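Local coordinates for protein sialidase B (Streptococcus pneumoniae serotype 4, PDB 4XJU) that hydrolyses the alpha-2,3, alpha-2,6 and alpha-2,8 linkages of terminal sialic acids in oligosaccharides, glycoproteins and glycolipids, at residues N204-P209 with S221-R226; S286-S291 with D306-G311. The protein carries 1 engineered substitution. All coordinates share one frame; numbering follows the deposited sequence.

Contact 1: residues N204-P209 with S221-R226; sequences NYFRIP and SSIDAR. With 19D ((1R,2R,3R,4R,5R,7R)-2-(acetylamino)-7-[(1R)-1,2-dihydroxyethyl]-4-fluoro-3-hydroxy-6,8-dioxabicyclo[3.2.1]octane-5-carboxylic acid), chain G.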
loop_
_atom_site.group_PDB
_atom_site.type_symbol
_atom_site.label_atom_id
_atom_site.label_comp_id
_atom_site.label_asym_id
_atom_site.label_seq_id
_atom_site.Cartn_x
_atom_site.Cartn_y
_atom_site.Cartn_z
ATOM N N ASN A 204 -7.606 -4.798 -6.553
ATOM C CA ASN A 204 -8.088 -5.239 -5.254
ATOM C C ASN A 204 -7.103 -4.865 -4.157
ATOM O O ASN A 204 -7.434 -4.961 -2.974
ATOM C CB ASN A 204 -8.355 -6.751 -5.256
ATOM C CG ASN A 204 -9.353 -7.186 -4.180
ATOM O OD1 ASN A 204 -10.171 -6.393 -3.710
ATOM N ND2 ASN A 204 -9.303 -8.466 -3.808
ATOM N N TYR A 205 -5.909 -4.412 -4.557
ATOM C CA TYR A 205 -4.814 -4.115 -3.615
ATOM C C TYR A 205 -4.114 -2.812 -3.939
ATOM O O TYR A 205 -4.084 -2.391 -5.096
ATOM C CB TYR A 205 -3.787 -5.266 -3.625
ATOM C CG TYR A 205 -4.489 -6.588 -3.494
ATOM C CD1 TYR A 205 -4.928 -7.030 -2.259
ATOM C CD2 TYR A 205 -4.788 -7.348 -4.605
ATOM C CE1 TYR A 205 -5.618 -8.221 -2.124
ATOM C CE2 TYR A 205 -5.474 -8.559 -4.484
ATOM C CZ TYR A 205 -5.888 -8.976 -3.241
ATOM O OH TYR A 205 -6.579 -10.160 -3.113
ATOM N N PHE A 206 -3.552 -2.180 -2.910
ATOM C CA PHE A 206 -2.841 -0.911 -3.067
ATOM C C PHE A 206 -1.621 -0.894 -2.171
ATOM O O PHE A 206 -1.651 -1.440 -1.066
ATOM C CB PHE A 206 -3.764 0.265 -2.713
ATOM C CG PHE A 206 -4.989 0.336 -3.574
ATOM C CD1 PHE A 206 -4.943 0.951 -4.816
ATOM C CD2 PHE A 206 -6.175 -0.245 -3.156
ATOM C CE1 PHE A 206 -6.070 0.992 -5.630
ATOM C CE2 PHE A 206 -7.303 -0.204 -3.958
ATOM C CZ PHE A 206 -7.249 0.415 -5.200
ATOM N N ARG A 207 -0.546 -0.278 -2.652
ATOM C CA ARG A 207 0.651 -0.087 -1.849
ATOM C C ARG A 207 1.334 1.194 -2.298
ATOM O O ARG A 207 1.020 1.739 -3.358
ATOM C CB ARG A 207 1.624 -1.279 -2.003
ATOM C CG ARG A 207 1.339 -2.514 -1.112
ATOM C CD ARG A 207 2.640 -3.255 -0.751
ATOM N NE ARG A 207 3.586 -2.383 -0.050
ATOM C CZ ARG A 207 4.863 -2.682 0.180
ATOM N NH1 ARG A 207 5.363 -3.856 -0.213
ATOM N NH2 ARG A 207 5.643 -1.810 0.815
ATOM N N ILE A 208 2.280 1.656 -1.487
ATOM C CA ILE A 208 3.141 2.785 -1.840
ATOM C C ILE A 208 2.374 4.117 -1.998
ATOM O O ILE A 208 2.394 4.737 -3.064
ATOM C CB ILE A 208 3.979 2.502 -3.115
ATOM C CG1 ILE A 208 4.426 1.028 -3.187
ATOM C CG2 ILE A 208 5.195 3.405 -3.150
ATOM C CD1 ILE A 208 5.241 0.543 -1.973
ATOM N N PRO A 209 1.722 4.576 -0.920
ATOM C CA PRO A 209 0.968 5.836 -0.970
ATOM C C PRO A 209 1.876 7.059 -1.031
ATOM O O PRO A 209 2.985 7.039 -0.498
ATOM C CB PRO A 209 0.225 5.848 0.367
ATOM C CG PRO A 209 1.117 5.063 1.301
ATOM C CD PRO A 209 1.703 3.968 0.426
ATOM N N SER A 221 -2.820 12.727 -4.211
ATOM C CA SER A 221 -2.279 11.456 -3.749
ATOM C C SER A 221 -2.035 10.551 -4.943
ATOM O O SER A 221 -2.845 10.521 -5.873
ATOM C CB SER A 221 -3.279 10.780 -2.811
ATOM O OG SER A 221 -2.803 9.498 -2.455
ATOM N N SER A 222 -0.927 9.814 -4.918
ATOM C CA SER A 222 -0.710 8.742 -5.876
ATOM C C SER A 222 -0.475 7.421 -5.140
ATOM O O SER A 222 -0.267 7.397 -3.918
ATOM C CB SER A 222 0.439 9.053 -6.850
ATOM O OG SER A 222 1.680 9.211 -6.189
ATOM N N ILE A 223 -0.536 6.322 -5.881
ATOM C CA ILE A 223 -0.453 4.997 -5.281
ATOM C C ILE A 223 -0.179 3.942 -6.349
ATOM O O ILE A 223 -0.482 4.136 -7.534
ATOM C CB ILE A 223 -1.766 4.669 -4.548
ATOM C CG1 ILE A 223 -1.549 3.564 -3.507
ATOM C CG2 ILE A 223 -2.862 4.306 -5.560
ATOM C CD1 ILE A 223 -2.336 3.752 -2.252
ATOM N N ASP A 224 0.399 2.821 -5.926
ATOM C CA ASP A 224 0.458 1.644 -6.772
ATOM C C ASP A 224 -0.906 0.984 -6.694
ATOM O O ASP A 224 -1.311 0.530 -5.619
ATOM C CB ASP A 224 1.459 0.619 -6.218
ATOM C CG ASP A 224 2.909 0.924 -6.559
ATOM O OD1 ASP A 224 3.297 2.100 -6.786
ATOM O OD2 ASP A 224 3.682 -0.058 -6.571
ATOM N N ALA A 225 -1.609 0.900 -7.818
ATOM C CA ALA A 225 -2.783 0.027 -7.892
ATOM C C ALA A 225 -2.293 -1.372 -8.293
ATOM O O ALA A 225 -1.933 -1.601 -9.449
ATOM C CB ALA A 225 -3.807 0.567 -8.899
ATOM N N ARG A 226 -2.230 -2.295 -7.321
ATOM C CA ARG A 226 -1.619 -3.609 -7.539
ATOM C C ARG A 226 -2.675 -4.683 -7.773
ATOM O O ARG A 226 -3.496 -4.967 -6.901
ATOM C CB ARG A 226 -0.696 -3.978 -6.359
ATOM C CG ARG A 226 0.468 -2.991 -6.169
ATOM C CD ARG A 226 1.612 -3.578 -5.349
ATOM N NE ARG A 226 2.762 -2.660 -5.313
ATOM C CZ ARG A 226 3.910 -2.901 -4.682
ATOM N NH1 ARG A 226 4.092 -4.036 -4.020
ATOM N NH2 ARG A 226 4.877 -1.995 -4.720
HETATM C C1 19D G . 9.311 -3.274 0.230
HETATM O O1A 19D G . 10.386 -3.226 0.902
HETATM O O1B 19D G . 8.194 -3.491 0.726
HETATM C C2 19D G . 9.444 -3.062 -1.256
HETATM C C3 19D G . 8.232 -2.382 -1.936
HETATM C C4 19D G . 8.692 -1.491 -3.154
HETATM O O4 19D G . 7.561 -1.278 -4.002
HETATM C C5 19D G . 9.875 -2.254 -3.962
HETATM N N5 19D G . 10.297 -1.435 -5.091
HETATM C C6 19D G . 10.934 -2.718 -2.943
HETATM O O6 19D G . 10.621 -2.324 -1.605
HETATM C C7 19D G . 10.761 -4.222 -2.757
HETATM O O7 19D G . 9.658 -4.358 -1.812
HETATM C C8 19D G . 12.010 -5.036 -2.357
HETATM O O8 19D G . 12.642 -4.614 -1.136
HETATM C C9 19D G . 13.059 -5.011 -3.464
HETATM O O9 19D G . 13.778 -3.777 -3.485
HETATM C C10 19D G . 10.719 -2.036 -6.203
HETATM O O10 19D G . 10.764 -3.259 -6.307
HETATM C C11 19D G . 11.124 -1.125 -7.311
HETATM F F1 19D G . 7.460 -3.144 -2.141
HETATM O O HOH W 1 3.230 4.643 -5.839
#

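Contact 2: residues S286-S291 with D306-G311; sequences SFIDSS and DVMPAG. With 19D ((1R,2R,3R,4R,5R,7R)-2-(acetylamino)-7-[(1R)-1,2-dihydroxyethyl]-4-fluoro-3-hydroxy-6,8-dioxabicyclo[3.2.1]octane-5-carboxylic acid), chain G.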
loop_
_atom_site.group_PDB
_atom_site.type_symbol
_atom_site.label_atom_id
_atom_site.label_comp_id
_atom_site.label_asym_id
_atom_site.label_seq_id
_atom_site.Cartn_x
_atom_site.Cartn_y
_atom_site.Cartn_z
ATOM N N SER A 286 4.459 -3.315 -15.975
ATOM C CA SER A 286 3.958 -2.617 -14.800
ATOM C C SER A 286 4.675 -1.308 -14.528
ATOM O O SER A 286 5.762 -1.057 -15.054
ATOM C CB SER A 286 4.037 -3.517 -13.568
ATOM O OG SER A 286 5.364 -3.981 -13.353
ATOM N N PHE A 287 4.037 -0.475 -13.705
ATOM C CA PHE A 287 4.678 0.672 -13.059
ATOM C C PHE A 287 4.761 0.410 -11.556
ATOM O O PHE A 287 3.970 -0.343 -11.010
ATOM C CB PHE A 287 3.852 1.945 -13.310
ATOM C CG PHE A 287 3.628 2.240 -14.763
ATOM C CD1 PHE A 287 4.544 2.988 -15.482
ATOM C CD2 PHE A 287 2.498 1.767 -15.415
ATOM C CE1 PHE A 287 4.331 3.262 -16.832
ATOM C CE2 PHE A 287 2.280 2.035 -16.759
ATOM C CZ PHE A 287 3.191 2.786 -17.465
ATOM N N ILE A 288 5.709 1.034 -10.868
ATOM C CA ILE A 288 5.858 0.795 -9.432
ATOM C C ILE A 288 6.641 1.933 -8.797
ATOM O O ILE A 288 7.567 2.446 -9.415
ATOM C CB ILE A 288 6.535 -0.591 -9.166
ATOM C CG1 ILE A 288 6.744 -0.845 -7.676
ATOM C CG2 ILE A 288 7.862 -0.732 -9.925
ATOM C CD1 ILE A 288 7.135 -2.284 -7.402
ATOM N N ASP A 289 6.248 2.326 -7.585
ATOM C CA ASP A 289 6.914 3.375 -6.797
ATOM C C ASP A 289 6.847 4.760 -7.447
ATOM O O ASP A 289 7.765 5.157 -8.160
ATOM C CB ASP A 289 8.379 3.016 -6.513
ATOM C CG ASP A 289 8.523 1.817 -5.610
ATOM O OD1 ASP A 289 7.508 1.377 -5.041
ATOM O OD2 ASP A 289 9.661 1.306 -5.472
ATOM N N SER A 290 5.773 5.493 -7.171
ATOM C CA SER A 290 5.579 6.822 -7.749
ATOM C C SER A 290 5.991 7.929 -6.785
ATOM O O SER A 290 6.169 7.707 -5.582
ATOM C CB SER A 290 4.115 7.035 -8.166
ATOM O OG SER A 290 3.223 6.916 -7.065
ATOM N N SER A 291 6.115 9.141 -7.314
ATOM C CA SER A 291 6.568 10.274 -6.522
ATOM C C SER A 291 6.084 11.524 -7.244
ATOM O O SER A 291 6.102 11.559 -8.479
ATOM C CB SER A 291 8.095 10.246 -6.431
ATOM O OG SER A 291 8.565 11.244 -5.554
ATOM N N ASP A 306 8.778 4.075 -11.482
ATOM C CA ASP A 306 9.571 3.099 -12.217
ATOM C C ASP A 306 8.686 2.441 -13.255
ATOM O O ASP A 306 7.472 2.312 -13.054
ATOM C CB ASP A 306 10.117 1.982 -11.314
ATOM C CG ASP A 306 10.927 2.492 -10.126
ATOM O OD1 ASP A 306 11.519 3.596 -10.171
ATOM O OD2 ASP A 306 10.971 1.753 -9.112
ATOM N N VAL A 307 9.294 2.016 -14.358
ATOM C CA VAL A 307 8.584 1.267 -15.390
ATOM C C VAL A 307 9.256 -0.071 -15.587
ATOM O O VAL A 307 10.471 -0.144 -15.784
ATOM C CB VAL A 307 8.624 1.978 -16.745
ATOM C CG1 VAL A 307 7.542 1.399 -17.656
ATOM C CG2 VAL A 307 8.448 3.463 -16.569
ATOM N N MET A 308 8.456 -1.126 -15.567
ATOM C CA MET A 308 8.954 -2.480 -15.741
ATOM C C MET A 308 8.332 -3.115 -16.979
ATOM O O MET A 308 7.108 -3.172 -17.098
ATOM C CB MET A 308 8.585 -3.325 -14.521
ATOM C CG MET A 308 9.131 -2.786 -13.216
ATOM S SD MET A 308 10.902 -3.091 -13.080
ATOM C CE MET A 308 11.173 -2.378 -11.461
ATOM N N PRO A 309 9.172 -3.609 -17.898
ATOM C CA PRO A 309 8.651 -4.326 -19.070
ATOM C C PRO A 309 8.025 -5.650 -18.639
ATOM O O PRO A 309 8.184 -6.066 -17.483
ATOM C CB PRO A 309 9.903 -4.581 -19.930
ATOM C CG PRO A 309 10.953 -3.639 -19.396
ATOM C CD PRO A 309 10.636 -3.476 -17.929
ATOM N N ALA A 310 7.323 -6.296 -19.568
ATOM C CA ALA A 310 6.581 -7.525 -19.295
ATOM C C ALA A 310 7.429 -8.568 -18.577
ATOM O O ALA A 310 8.537 -8.893 -19.015
ATOM C CB ALA A 310 6.020 -8.096 -20.586
ATOM N N GLY A 311 6.900 -9.077 -17.465
ATOM C CA GLY A 311 7.565 -10.109 -16.687
ATOM C C GLY A 311 8.799 -9.682 -15.912
ATOM O O GLY A 311 9.517 -10.531 -15.371
HETATM C C1 19D G . 9.311 -3.274 0.230
HETATM O O1A 19D G . 10.386 -3.226 0.902
HETATM O O1B 19D G . 8.194 -3.491 0.726
HETATM C C2 19D G . 9.444 -3.062 -1.256
HETATM C C3 19D G . 8.232 -2.382 -1.936
HETATM C C4 19D G . 8.692 -1.491 -3.154
HETATM O O4 19D G . 7.561 -1.278 -4.002
HETATM C C5 19D G . 9.875 -2.254 -3.962
HETATM N N5 19D G . 10.297 -1.435 -5.091
HETATM C C6 19D G . 10.934 -2.718 -2.943
HETATM O O6 19D G . 10.621 -2.324 -1.605
HETATM C C7 19D G . 10.761 -4.222 -2.757
HETATM O O7 19D G . 9.658 -4.358 -1.812
HETATM C C8 19D G . 12.010 -5.036 -2.357
HETATM O O8 19D G . 12.642 -4.614 -1.136
HETATM C C9 19D G . 13.059 -5.011 -3.464
HETATM O O9 19D G . 13.778 -3.777 -3.485
HETATM C C10 19D G . 10.719 -2.036 -6.203
HETATM O O10 19D G . 10.764 -3.259 -6.307
HETATM C C11 19D G . 11.124 -1.125 -7.311
HETATM F F1 19D G . 7.460 -3.144 -2.141
#

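Contact 1: residues N204-P209 with S221-R226
Phe206, Arg207, Ile208 and Pro209 form the FRIP sequence of the sialidase family; their strand is the first of a beta hairpin in the propeller, and 221-226 is the antiparallel return strand. Backbone bonding frames the pair: Arg207 N donates to Asp224 O, Asp224 N returns to Arg207 O at 2.9 Å, and Arg226 N reaches Tyr205 O, while the bond from Tyr205 N to Arg226 O is weak. Apolar contact fills the side bearing Phe206 and Ala225. Ile223 CD1 touches Phe206 CB at 3.8 Å, and Ala225 CB meets ring atom CE1 of Phe206.

Charged groups occupy the other side, facing the bound ligand 19D, a fluorinated bicyclic sugar acid. Arg207 CB lies over one face of the Arg226 guanidinium, toward its rim; bends at chi2 and chi3 carry the Arg207 guanidinium on to 19D, its plane 50° from that of Arg226. NH1 and NH2 of Arg207 converge on one carboxylate oxygen, O1B of 19D, at 3.0 and 3.1 Å, as expected of an arginine that probably binds the substrate carboxylate; NE of Arg207 is salt-bridged to Glu631. Arg226, extended from CG to NE, forms a side-on salt bridge with Asp224 of the same strand, NE and NH2 both donating to OD2, so this second-shell carboxylate fixes the guanidinium while NH2 of Arg226 also donates to O4 of 19D at 2.9 Å. Ile208 passes across Arg226, its CG1 3.4 Å from Arg226 NH2. A water links the two strands, donating to Ile208 O and, at 2.7 Å, to Asp224 OD1.

Contact 2: residues S286-S291 with D306-G311
With chi1 at 178° and an extended chi2, Ile288 swings CG1 away from its own backbone N and reaches CD1 to 3.6 Å from O4 of the bound ligand 19D, while the other branch, CG2, turns onto the neighbouring strand. There CG2 rests 3.8 Å from Asp306 CB, and Met308, folded at chi2 (-74°), brings its terminal CE up to the same methyl. Ser286 completes this side, OG lying 3.5 Å from Met308 CB and hydrogen-bonded to Ser233 OG. The two strands form an antiparallel beta hairpin in the propeller, with Ser286-Met308 and Ile288-Asp306 as hydrogen-bonded pairs flanking the non-hydrogen-bonded pair Phe287-Val307. The bonds between Ser286 and Met308 are nearly straight in both directions, at N-H...O angles close to 170°. On the reverse side of the sheet Phe287 and Val307 run side by side, CE1 against CG1 at 3.8 Å; the Phe287 ring also stacks on Phe260 and meets Phe436 edge-to-face. The polar end of the contact belongs to the ligand pocket. Asp289 splits its carboxylate between two donors of 19D, OD1 taking the O4 hydroxyl at 2.9 Å and OD2 the acetamido N5 at 2.8 Å. Asp306 OD1 accepts from the backbone N of Leu452, while its OD2 comes 3.4 Å from C11, the acetyl methyl of 19D.

The two contacts follow one another along the chain, 204-226 being complete before 286-311 begins, and their centres lie about 12 Å apart. Each is a two-stranded hairpin, but in a different sheet: 205-213 and 219-226 begin a four-stranded antiparallel sheet, whereas 286-294 and 301-308 lie within a larger mixed one, consistent with neighbouring blades of the propeller. Strands 219-226 and 286-294 meet at the seam, where Asp224 OD1 accepts from Asp289 N, the two serine hydroxyls of Ser222 and Ser290 probably share a hydrogen bond, and Ile288 packs on Asp224 and Arg226. Both hairpins border the same ligand pocket, grasping 19D from adjoining parts of the propeller.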